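Local structure of GH3 beta-N-acetylglucosaminidase (Paenibacillaceae, 6K5J) at residues E271-A274 against I275-Y279; G191-S194 against H195-L198; S299-Y302 against E303-K306. The protein catalyses the removal of terminal, non-reducing N-acetylglucosamine units from beta-linked substrates, as a family 3 glycoside hydrolase. All coordinates share one frame; numbering follows the deposited sequence.

Contact 1. Residues E271-A274 against I275-Y279; sequences EMNA and ISKFY. With NAG (2-acetamido-2-deoxy-beta-D-glucopyranose), chain B.
M272 occupies the N-cap position of the short helix 273-276, which follows strand 264-266 of the TIM-barrel-type domain and lies beside the bound NAG. Its carbonyl oxygen starts the first turn by taking two backbone donors. S276 N reaches M272 O at 2.8 Å in a nearly straight bond (170° at the hydrogen), while I275 N meets the same oxygen from above the carbonyl plane. K277 N continues the pattern to N273 O. One step back, S276 OG donates to E271 O at 2.9 Å; with chi1 at 56° the hydroxyl lies between its own backbone N and carbonyl carbon. The side chain of M272 leaves the turn for the sugar: SD lies 3.2 Å from NAG O1, and the bend at chi3 (81°) brings CE within 3.8 Å of NAG N2. With an alanine here, the sugar near O1 and the acetamido nitrogen would probably lose the sulfur and methyl that lie against it, leaving a gap. Beyond the turn, N273 O lies at the edge of the F278 ring, 3.3 Å from CD1. A274 O is buried with no polar partner in the model; near it here are the edge of the Y279 ring, with CD2 at 3.5 Å, and F278 CD1 at 3.6 Å, aromatic carbons in place of N-H donors.

Contact 2. Residues G191-S194 against H195-L198; sequences GEDS and HHAL. With NAG (2-acetamido-2-deoxy-beta-D-glucopyranose), chain B.
D193 O gathers the backbone of this loop into two turns that overlap on one acceptor: a beta turn closed by H196 N and an alpha turn closed by A197 N, both at 3.0 Å from D193 O. The A197 bond runs nearly along the C=O axis, whereas H196 N approaches from above the carbonyl plane. S194 and H195 have helix-like backbone angles, yet no regular helix follows. S194 CA adds a C-H...O contact to A197 O at 3.3 Å. The D193 side chain closes an Asx turn inside these: H195 N donates to D193 OD1 at 2.7 Å, from above the carboxylate plane. The same oxygen takes H195 ND1, also at 2.7 Å, through its syn lone pair and in the plane of the imidazole, with carboxylate and ring planes 86° apart. Two N-H groups of one residue thus grip one oxygen, and the in-plane ND1 bond sets the rotation of the H195 ring, whose NE2 lies 2.7 Å from O1 of the bound NAG. Chi1 of -179° sets the D193 carboxylate opposite the backbone nitrogen and within reach of H195. The pair is consistent with the Asp-His pair of NagZ-type GH3 enzymes, where the histidine is thought to act as acid/base. H196 CD2 lies near D193 OD2, at 3.6 Å. S194 OG is hydrogen-bonded to H187, and the H195 side chain touches V148 and V403. The loop itself runs between strand 178-184 and helix 205-210.

Contact 3. Residues S299-Y302 against E303-K306; sequences SHRY and ERQK
R301 is the N-cap residue of helix 302-317, and the contact is the first turn of that helix with Q305 and K306, in the strand-loop-helix unit that follows strand 296-298 of the TIM-barrel-type domain. The backbone bonds supply the first evidence. Q305 N donates to R301 O at 3.0 Å, in the carbonyl plane, and K306 N to Y302 O at 2.9 Å, almost straight at 171°; a weak bond from R304 N also ends on R301 O.

Side-chain packing comes next. The Q305 side chain lies along the start of the helix, its CG 3.4 Å from R301 O and its OE1 3.3 Å from Y302 CA. It crosses the Y302 side chain at about a right angle, amide and ring planes standing 77° apart. With chi1 of Y302 at 178°, CG lies opposite the backbone nitrogen, which sends the ring alongside K306; the two side chains point the same way, and K306 CD comes 3.6 Å from Y302 OH. Both polar ends are held from outside, Q305 NE2 by hydrogen bonds to the backbone oxygens of G24 and V298, K306 NZ by a salt bridge with D41. Y302 also touches D33 and L37 of helix 32-39.

Charged groups form the third kind. E303 OE1 and R301 NE are 4.3 Å apart, beyond a salt bridge, the oxygen lying well out of the guanidinium plane, so any attraction is probably only electrostatic. R304 turns its guanidinium to E271, whose OE2 forms a salt bridge with NH1, and this leaves its aliphatic part for R301. The two arginines meet through carbon: R304 CD packs at 3.8 Å from R301 CB, and R301 CD lies over one face of the R304 guanidinium, 4.1 Å from its NE.

Along the chain the three contacts come in series, none enclosing or crossing another: contact 2 (191-198) turns the loop after strand 178-184, contact 1 (271-279) forms the short helix after strand 264-266, and contact 3 (299-306) starts helix 302-317 after strand 296-298. Contact 1 is the middle member. Its N273 N lies 3.2 Å from H195 O of contact 2, a probable hydrogen bond, and A274 CB packs against S194 O and A197 O. On its other flank E271 OE1 receives both H300 N and R301 N of contact 3. Contacts 2 and 3 do not touch, with nearest atoms about 8 Å apart, so contact 1 bridges them, while contacts 1 and 2 share the bound NAG.

Contact 1. Residues E271-A274 against I275-Y279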
ATOM      1  N   GLU A 271      -6.099  -6.317 -14.448  1.00 24.19           N
ATOM      2  CA  GLU A 271      -5.099  -7.266 -14.931  1.00 28.05           C
ATOM      3  C   GLU A 271      -4.798  -8.371 -13.923  1.00 30.12           C
ATOM      4  O   GLU A 271      -4.191  -9.377 -14.305  1.00 28.55           O
ATOM      5  CB  GLU A 271      -3.816  -6.517 -15.307  1.00 26.96           C
ATOM      6  CG  GLU A 271      -4.058  -5.331 -16.243  1.00 26.67           C
ATOM      7  CD  GLU A 271      -2.868  -5.036 -17.115  1.00 31.81           C
ATOM      8  OE1 GLU A 271      -2.706  -3.874 -17.538  1.00 28.44           O
ATOM      9  OE2 GLU A 271      -2.085  -5.976 -17.375  1.00 34.82           O
ATOM     10  N   MET A 272      -5.211  -8.215 -12.662  1.00 26.66           N
ATOM     11  CA  MET A 272      -5.005  -9.249 -11.651  1.00 26.06           C
ATOM     12  C   MET A 272      -5.725 -10.544 -12.030  1.00 30.74           C
ATOM     13  O   MET A 272      -6.797 -10.529 -12.647  1.00 27.97           O
ATOM     14  CB  MET A 272      -5.494  -8.758 -10.281  1.00 23.98           C
ATOM     15  CG  MET A 272      -4.659  -7.619  -9.674  1.00 26.76           C
ATOM     16  SD  MET A 272      -5.560  -6.711  -8.381  1.00 27.69           S
ATOM     17  CE  MET A 272      -5.328  -7.818  -6.988  1.00 22.75           C
ATOM     18  N   ASN A 273      -5.120 -11.677 -11.642  1.00 29.41           N
ATOM     19  CA  ASN A 273      -5.648 -12.992 -12.007  1.00 30.77           C
ATOM     20  C   ASN A 273      -7.112 -13.150 -11.620  1.00 30.81           C
ATOM     21  O   ASN A 273      -7.884 -13.788 -12.343  1.00 31.78           O
ATOM     22  CB  ASN A 273      -4.834 -14.106 -11.342  1.00 29.56           C
ATOM     23  CG  ASN A 273      -3.613 -14.506 -12.148  1.00 41.05           C
ATOM     24  OD1 ASN A 273      -3.182 -13.780 -13.036  1.00 35.98           O
ATOM     25  ND2 ASN A 273      -3.048 -15.673 -11.834  1.00 38.89           N
ATOM     26  N   ALA A 274      -7.510 -12.594 -10.472  1.00 28.67           N
ATOM     27  CA  ALA A 274      -8.887 -12.776 -10.024  1.00 32.05           C
ATOM     28  C   ALA A 274      -9.894 -12.314 -11.073  1.00 32.17           C
ATOM     29  O   ALA A 274     -11.001 -12.859 -11.145  1.00 32.17           O
ATOM     30  CB  ALA A 274      -9.110 -12.043  -8.703  1.00 30.74           C
ATOM     31  N   ILE A 275      -9.527 -11.338 -11.902  1.00 30.08           N
ATOM     32  CA  ILE A 275     -10.376 -10.873 -12.996  1.00 28.49           C
ATOM     33  C   ILE A 275      -9.911 -11.413 -14.342  1.00 31.49           C
ATOM     34  O   ILE A 275     -10.700 -11.991 -15.090  1.00 33.80           O
ATOM     35  CB  ILE A 275     -10.446  -9.330 -13.027  1.00 28.67           C
ATOM     36  CG1 ILE A 275     -10.929  -8.759 -11.684  1.00 23.80           C
ATOM     37  CG2 ILE A 275     -11.375  -8.879 -14.151  1.00 26.17           C
ATOM     38  CD1 ILE A 275     -12.329  -9.196 -11.291  1.00 27.73           C
ATOM     39  N   SER A 276      -8.636 -11.197 -14.687  1.00 33.02           N
ATOM     40  CA  SER A 276      -8.186 -11.455 -16.052  1.00 33.65           C
ATOM     41  C   SER A 276      -8.235 -12.935 -16.400  1.00 30.73           C
ATOM     42  O   SER A 276      -8.482 -13.281 -17.556  1.00 33.79           O
ATOM     43  CB  SER A 276      -6.768 -10.922 -16.270  1.00 30.82           C
ATOM     44  OG  SER A 276      -5.874 -11.486 -15.325  1.00 35.83           O
ATOM     45  N   LYS A 277      -8.008 -13.817 -15.429  1.00 33.93           N
ATOM     46  CA  LYS A 277      -7.985 -15.247 -15.711  1.00 37.06           C
ATOM     47  C   LYS A 277      -9.365 -15.879 -15.650  1.00 40.66           C
ATOM     48  O   LYS A 277      -9.624 -16.855 -16.361  1.00 41.44           O
ATOM     49  CB  LYS A 277      -7.049 -15.967 -14.734  1.00 39.29           C
ATOM     50  CG  LYS A 277      -6.880 -17.458 -15.008  1.00 49.79           C
ATOM     51  CD  LYS A 277      -6.682 -18.254 -13.724  1.00 46.76           C
ATOM     52  CE  LYS A 277      -5.319 -18.932 -13.701  1.00 55.32           C
ATOM     53  NZ  LYS A 277      -5.108 -19.738 -12.459  1.00 58.12           N
ATOM     54  N   PHE A 278     -10.261 -15.351 -14.821  1.00 35.91           N
ATOM     55  CA  PHE A 278     -11.584 -15.937 -14.680  1.00 34.42           C
ATOM     56  C   PHE A 278     -12.655 -15.217 -15.488  1.00 37.46           C
ATOM     57  O   PHE A 278     -13.678 -15.832 -15.806  1.00 37.38           O
ATOM     58  CB  PHE A 278     -12.007 -15.955 -13.202  1.00 40.51           C
ATOM     59  CG  PHE A 278     -11.109 -16.778 -12.313  1.00 42.19           C
ATOM     60  CD1 PHE A 278      -9.981 -16.221 -11.729  1.00 41.24           C
ATOM     61  CD2 PHE A 278     -11.401 -18.110 -12.055  1.00 49.75           C
ATOM     62  CE1 PHE A 278      -9.153 -16.977 -10.908  1.00 41.61           C
ATOM     63  CE2 PHE A 278     -10.582 -18.870 -11.236  1.00 48.47           C
ATOM     64  CZ  PHE A 278      -9.455 -18.304 -10.663  1.00 44.82           C
ATOM     65  N   TYR A 279     -12.453 -13.942 -15.832  1.00 35.15           N
ATOM     66  CA  TYR A 279     -13.518 -13.182 -16.476  1.00 35.98           C
ATOM     67  C   TYR A 279     -13.069 -12.445 -17.734  1.00 32.52           C
ATOM     68  O   TYR A 279     -13.893 -12.223 -18.626  1.00 35.91           O
ATOM     69  CB  TYR A 279     -14.137 -12.190 -15.481  1.00 33.93           C
ATOM     70  CG  TYR A 279     -14.677 -12.850 -14.231  1.00 31.99           C
ATOM     71  CD1 TYR A 279     -15.988 -13.311 -14.170  1.00 31.30           C
ATOM     72  CD2 TYR A 279     -13.871 -13.014 -13.108  1.00 34.11           C
ATOM     73  CE1 TYR A 279     -16.477 -13.928 -13.020  1.00 35.74           C
ATOM     74  CE2 TYR A 279     -14.344 -13.620 -11.963  1.00 34.61           C
ATOM     75  CZ  TYR A 279     -15.648 -14.081 -11.922  1.00 37.58           C
ATOM     76  OH  TYR A 279     -16.107 -14.688 -10.776  1.00 35.31           O
TER
HETATM   77  C1  NAG B 601      -3.642  -4.069  -7.056  1.00 22.67           C
HETATM   78  C2  NAG B 601      -3.649  -3.816  -5.527  1.00 21.34           C
HETATM   79  C3  NAG B 601      -4.159  -2.402  -5.195  1.00 20.23           C
HETATM   80  C4  NAG B 601      -3.470  -1.347  -6.051  1.00 19.76           C
HETATM   81  C5  NAG B 601      -3.632  -1.713  -7.517  1.00 22.04           C
HETATM   82  C6  NAG B 601      -2.983  -0.732  -8.468  1.00 21.53           C
HETATM   83  C7  NAG B 601      -4.101  -5.515  -3.792  1.00 21.16           C
HETATM   84  C8  NAG B 601      -5.117  -6.482  -3.247  1.00 18.32           C
HETATM   85  N2  NAG B 601      -4.479  -4.815  -4.867  1.00 18.72           N
HETATM   86  O1  NAG B 601      -2.909  -5.223  -7.297  1.00 27.90           O
HETATM   87  O3  NAG B 601      -3.936  -2.115  -3.818  1.00 18.61           O
HETATM   88  O4  NAG B 601      -4.042  -0.067  -5.810  1.00 18.22           O
HETATM   89  O5  NAG B 601      -3.002  -2.979  -7.732  1.00 20.51           O
HETATM   90  O6  NAG B 601      -1.565  -0.801  -8.398  1.00 21.88           O
HETATM   91  O7  NAG B 601      -3.000  -5.360  -3.267  1.00 20.36           O

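Contact 2. Residues G191-S194 against H195-L198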
ATOM      1  N   GLY A 191      -7.033 -15.679   3.208  1.00 25.31           N
ATOM      2  CA  GLY A 191      -5.819 -16.468   3.154  1.00 24.77           C
ATOM      3  C   GLY A 191      -5.206 -16.583   1.780  1.00 27.19           C
ATOM      4  O   GLY A 191      -4.124 -17.159   1.628  1.00 25.97           O
ATOM      5  N   GLU A 192      -5.868 -16.043   0.761  1.00 27.09           N
ATOM      6  CA  GLU A 192      -5.379 -16.089  -0.605  1.00 23.61           C
ATOM      7  C   GLU A 192      -5.245 -14.681  -1.165  1.00 30.40           C
ATOM      8  O   GLU A 192      -5.890 -13.740  -0.702  1.00 27.43           O
ATOM      9  CB  GLU A 192      -6.305 -16.918  -1.492  1.00 30.95           C
ATOM     10  CG  GLU A 192      -6.302 -18.395  -1.136  1.00 30.45           C
ATOM     11  CD  GLU A 192      -7.011 -19.211  -2.184  1.00 39.84           C
ATOM     12  OE1 GLU A 192      -8.259 -19.254  -2.143  1.00 32.71           O
ATOM     13  OE2 GLU A 192      -6.319 -19.784  -3.056  1.00 41.57           O
ATOM     14  N   ASP A 193      -4.397 -14.560  -2.181  1.00 25.61           N
ATOM     15  CA  ASP A 193      -4.010 -13.279  -2.759  1.00 28.42           C
ATOM     16  C   ASP A 193      -4.770 -13.097  -4.065  1.00 27.70           C
ATOM     17  O   ASP A 193      -4.672 -13.940  -4.965  1.00 28.28           O
ATOM     18  CB  ASP A 193      -2.494 -13.247  -2.983  1.00 28.49           C
ATOM     19  CG  ASP A 193      -1.996 -11.931  -3.551  1.00 31.02           C
ATOM     20  OD1 ASP A 193      -2.816 -11.091  -3.984  1.00 26.45           O
ATOM     21  OD2 ASP A 193      -0.758 -11.746  -3.582  1.00 29.65           O
ATOM     22  N   SER A 194      -5.523 -11.997  -4.172  1.00 26.92           N
ATOM     23  CA  SER A 194      -6.298 -11.760  -5.386  1.00 25.41           C
ATOM     24  C   SER A 194      -5.421 -11.428  -6.594  1.00 27.43           C
ATOM     25  O   SER A 194      -5.941 -11.376  -7.718  1.00 28.23           O
ATOM     26  CB  SER A 194      -7.337 -10.649  -5.148  1.00 24.51           C
ATOM     27  OG  SER A 194      -6.785  -9.535  -4.457  1.00 24.24           O
ATOM     28  N   HIS A 195      -4.114 -11.203  -6.401  1.00 28.88           N
ATOM     29  CA  HIS A 195      -3.214 -11.120  -7.554  1.00 29.84           C
ATOM     30  C   HIS A 195      -3.140 -12.448  -8.297  1.00 31.31           C
ATOM     31  O   HIS A 195      -2.931 -12.465  -9.517  1.00 35.54           O
ATOM     32  CB  HIS A 195      -1.794 -10.731  -7.130  1.00 29.82           C
ATOM     33  CG  HIS A 195      -1.655  -9.326  -6.635  1.00 31.19           C
ATOM     34  ND1 HIS A 195      -1.864  -8.983  -5.316  1.00 25.77           N
ATOM     35  CD2 HIS A 195      -1.277  -8.189  -7.266  1.00 29.78           C
ATOM     36  CE1 HIS A 195      -1.643  -7.686  -5.161  1.00 30.40           C
ATOM     37  NE2 HIS A 195      -1.292  -7.182  -6.330  1.00 30.30           N
ATOM     38  N   HIS A 196      -3.293 -13.564  -7.582  1.00 28.43           N
ATOM     39  CA  HIS A 196      -2.990 -14.883  -8.119  1.00 30.14           C
ATOM     40  C   HIS A 196      -4.173 -15.826  -8.157  1.00 34.54           C
ATOM     41  O   HIS A 196      -4.130 -16.802  -8.914  1.00 34.69           O
ATOM     42  CB  HIS A 196      -1.875 -15.557  -7.298  1.00 32.36           C
ATOM     43  CG  HIS A 196      -0.654 -14.709  -7.146  1.00 40.58           C
ATOM     44  ND1 HIS A 196       0.005 -14.160  -8.226  1.00 41.03           N
ATOM     45  CD2 HIS A 196       0.012 -14.287  -6.044  1.00 41.11           C
ATOM     46  CE1 HIS A 196       1.032 -13.447  -7.795  1.00 45.34           C
ATOM     47  NE2 HIS A 196       1.057 -13.507  -6.475  1.00 44.25           N
ATOM     48  N   ALA A 197      -5.209 -15.576  -7.363  1.00 31.22           N
ATOM     49  CA  ALA A 197      -6.341 -16.476  -7.223  1.00 32.00           C
ATOM     50  C   ALA A 197      -7.586 -15.633  -6.981  1.00 31.06           C
ATOM     51  O   ALA A 197      -7.519 -14.402  -6.894  1.00 29.68           O
ATOM     52  CB  ALA A 197      -6.102 -17.476  -6.083  1.00 32.30           C
ATOM     53  N   LEU A 198      -8.731 -16.307  -6.871  1.00 30.07           N
ATOM     54  CA  LEU A 198     -10.006 -15.678  -6.536  1.00 28.57           C
ATOM     55  C   LEU A 198     -10.352 -16.027  -5.091  1.00 24.77           C
ATOM     56  O   LEU A 198     -10.946 -17.083  -4.826  1.00 23.25           O
ATOM     57  CB  LEU A 198     -11.104 -16.150  -7.489  1.00 29.45           C
ATOM     58  CG  LEU A 198     -12.496 -15.535  -7.362  1.00 31.01           C
ATOM     59  CD1 LEU A 198     -12.446 -14.012  -7.512  1.00 30.54           C
ATOM     60  CD2 LEU A 198     -13.412 -16.142  -8.424  1.00 32.03           C
TER
HETATM   61  C1  NAG B 601      -3.642  -4.069  -7.056  1.00 22.67           C
HETATM   62  C2  NAG B 601      -3.649  -3.816  -5.527  1.00 21.34           C
HETATM   63  C3  NAG B 601      -4.159  -2.402  -5.195  1.00 20.23           C
HETATM   64  C4  NAG B 601      -3.470  -1.347  -6.051  1.00 19.76           C
HETATM   65  C5  NAG B 601      -3.632  -1.713  -7.517  1.00 22.04           C
HETATM   66  C6  NAG B 601      -2.983  -0.732  -8.468  1.00 21.53           C
HETATM   67  C7  NAG B 601      -4.101  -5.515  -3.792  1.00 21.16           C
HETATM   68  C8  NAG B 601      -5.117  -6.482  -3.247  1.00 18.32           C
HETATM   69  N2  NAG B 601      -4.479  -4.815  -4.867  1.00 18.72           N
HETATM   70  O1  NAG B 601      -2.909  -5.223  -7.297  1.00 27.90           O
HETATM   71  O3  NAG B 601      -3.936  -2.115  -3.818  1.00 18.61           O
HETATM   72  O4  NAG B 601      -4.042  -0.067  -5.810  1.00 18.22           O
HETATM   73  O5  NAG B 601      -3.002  -2.979  -7.732  1.00 20.51           O
HETATM   74  O6  NAG B 601      -1.565  -0.801  -8.398  1.00 21.88           O
HETATM   75  O7  NAG B 601      -3.000  -5.360  -3.267  1.00 20.36           O

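Contact 3. Residues S299-Y302 against E303-K306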
ATOM      1  N   SER A 299      -3.732  -1.123 -15.316  1.00 21.34           N
ATOM      2  CA  SER A 299      -2.504  -0.401 -14.957  1.00 22.39           C
ATOM      3  C   SER A 299      -1.357  -0.538 -15.954  1.00 21.80           C
ATOM      4  O   SER A 299      -0.485   0.341 -15.994  1.00 23.05           O
ATOM      5  CB  SER A 299      -1.998  -0.864 -13.590  1.00 23.83           C
ATOM      6  OG  SER A 299      -2.936  -0.564 -12.569  1.00 21.45           O
ATOM      7  N   HIS A 300      -1.284  -1.623 -16.728  1.00 22.65           N
ATOM      8  CA  HIS A 300       0.022  -1.933 -17.312  1.00 26.15           C
ATOM      9  C   HIS A 300       0.043  -2.120 -18.829  1.00 27.15           C
ATOM     10  O   HIS A 300       0.825  -1.463 -19.528  1.00 28.49           O
ATOM     11  CB  HIS A 300       0.579  -3.183 -16.613  1.00 26.13           C
ATOM     12  CG  HIS A 300       0.793  -2.998 -15.140  1.00 25.56           C
ATOM     13  ND1 HIS A 300       1.655  -2.051 -14.630  1.00 21.81           N
ATOM     14  CD2 HIS A 300       0.226  -3.605 -14.069  1.00 25.75           C
ATOM     15  CE1 HIS A 300       1.626  -2.097 -13.308  1.00 23.25           C
ATOM     16  NE2 HIS A 300       0.762  -3.029 -12.945  1.00 25.66           N
ATOM     17  N   ARG A 301      -0.782  -3.018 -19.352  1.00 26.85           N
ATOM     18  CA  ARG A 301      -0.666  -3.447 -20.742  1.00 27.42           C
ATOM     19  C   ARG A 301      -1.606  -2.641 -21.627  1.00 28.04           C
ATOM     20  O   ARG A 301      -2.829  -2.705 -21.462  1.00 25.88           O
ATOM     21  CB  ARG A 301      -0.968  -4.941 -20.868  1.00 32.79           C
ATOM     22  CG  ARG A 301      -0.266  -5.792 -19.820  1.00 40.50           C
ATOM     23  CD  ARG A 301       0.051  -7.169 -20.347  1.00 41.71           C
ATOM     24  NE  ARG A 301       0.907  -7.072 -21.525  1.00 51.32           N
ATOM     25  CZ  ARG A 301       1.230  -8.099 -22.300  1.00 50.81           C
ATOM     26  NH1 ARG A 301       0.769  -9.313 -22.021  1.00 49.95           N
ATOM     27  NH2 ARG A 301       2.014  -7.910 -23.353  1.00 52.19           N
ATOM     28  N   TYR A 302      -1.029  -1.908 -22.588  1.00 25.38           N
ATOM     29  CA  TYR A 302      -1.831  -1.090 -23.494  1.00 27.22           C
ATOM     30  C   TYR A 302      -2.922  -1.900 -24.194  1.00 28.57           C
ATOM     31  O   TYR A 302      -4.044  -1.408 -24.393  1.00 27.59           O
ATOM     32  CB  TYR A 302      -0.924  -0.422 -24.524  1.00 26.89           C
ATOM     33  CG  TYR A 302      -1.674   0.398 -25.535  1.00 30.79           C
ATOM     34  CD1 TYR A 302      -2.035   1.712 -25.264  1.00 31.33           C
ATOM     35  CD2 TYR A 302      -2.033  -0.144 -26.765  1.00 37.04           C
ATOM     36  CE1 TYR A 302      -2.736   2.467 -26.186  1.00 38.17           C
ATOM     37  CE2 TYR A 302      -2.731   0.604 -27.696  1.00 42.30           C
ATOM     38  CZ  TYR A 302      -3.078   1.909 -27.404  1.00 42.22           C
ATOM     39  OH  TYR A 302      -3.777   2.651 -28.328  1.00 47.49           O
ATOM     40  N   GLU A 303      -2.603  -3.132 -24.606  1.00 27.56           N
ATOM     41  CA  GLU A 303      -3.589  -3.969 -25.289  1.00 30.87           C
ATOM     42  C   GLU A 303      -4.816  -4.200 -24.419  1.00 29.59           C
ATOM     43  O   GLU A 303      -5.949  -4.187 -24.912  1.00 27.04           O
ATOM     44  CB  GLU A 303      -2.970  -5.311 -25.680  1.00 32.15           C
ATOM     45  CG  GLU A 303      -1.842  -5.217 -26.692  1.00 38.44           C
ATOM     46  CD  GLU A 303      -0.500  -4.865 -26.060  1.00 46.28           C
ATOM     47  OE1 GLU A 303      -0.439  -4.724 -24.810  1.00 37.34           O
ATOM     48  OE2 GLU A 303       0.489  -4.738 -26.818  1.00 45.52           O
ATOM     49  N   ARG A 304      -4.605  -4.427 -23.119  1.00 29.28           N
ATOM     50  CA  ARG A 304      -5.724  -4.646 -22.217  1.00 26.26           C
ATOM     51  C   ARG A 304      -6.464  -3.347 -21.922  1.00 25.30           C
ATOM     52  O   ARG A 304      -7.687  -3.366 -21.715  1.00 25.63           O
ATOM     53  CB  ARG A 304      -5.223  -5.294 -20.929  1.00 31.69           C
ATOM     54  CG  ARG A 304      -4.821  -6.762 -21.099  1.00 35.02           C
ATOM     55  CD  ARG A 304      -3.889  -7.203 -19.988  1.00 34.07           C
ATOM     56  NE  ARG A 304      -3.740  -8.656 -19.950  1.00 44.54           N
ATOM     57  CZ  ARG A 304      -3.313  -9.338 -18.890  1.00 49.11           C
ATOM     58  NH1 ARG A 304      -2.971  -8.701 -17.776  1.00 42.06           N
ATOM     59  NH2 ARG A 304      -3.218 -10.661 -18.948  1.00 52.62           N
ATOM     60  N   GLN A 305      -5.751  -2.215 -21.908  1.00 23.69           N
ATOM     61  CA  GLN A 305      -6.413  -0.924 -21.737  1.00 24.58           C
ATOM     62  C   GLN A 305      -7.345  -0.643 -22.911  1.00 26.93           C
ATOM     63  O   GLN A 305      -8.499  -0.245 -22.721  1.00 22.35           O
ATOM     64  CB  GLN A 305      -5.370   0.189 -21.588  1.00 20.78           C
ATOM     65  CG  GLN A 305      -4.509   0.049 -20.339  1.00 19.63           C
ATOM     66  CD  GLN A 305      -3.181   0.772 -20.439  1.00 23.48           C
ATOM     67  OE1 GLN A 305      -2.846   1.339 -21.478  1.00 22.32           O
ATOM     68  NE2 GLN A 305      -2.404   0.739 -19.352  1.00 21.16           N
ATOM     69  N   LYS A 306      -6.861  -0.858 -24.138  1.00 27.04           N
ATOM     70  CA  LYS A 306      -7.706  -0.675 -25.320  1.00 27.63           C
ATOM     71  C   LYS A 306      -8.850  -1.684 -25.354  1.00 23.58           C
ATOM     72  O   LYS A 306      -9.950  -1.359 -25.820  1.00 27.44           O
ATOM     73  CB  LYS A 306      -6.859  -0.787 -26.596  1.00 32.47           C
ATOM     74  CG  LYS A 306      -7.446  -0.059 -27.813  1.00 42.80           C
ATOM     75  CD  LYS A 306      -7.121   1.432 -27.779  1.00 43.82           C
ATOM     76  CE  LYS A 306      -7.462   2.131 -29.098  1.00 42.63           C
ATOM     77  NZ  LYS A 306      -8.872   2.621 -29.167  1.00 51.70           N
TER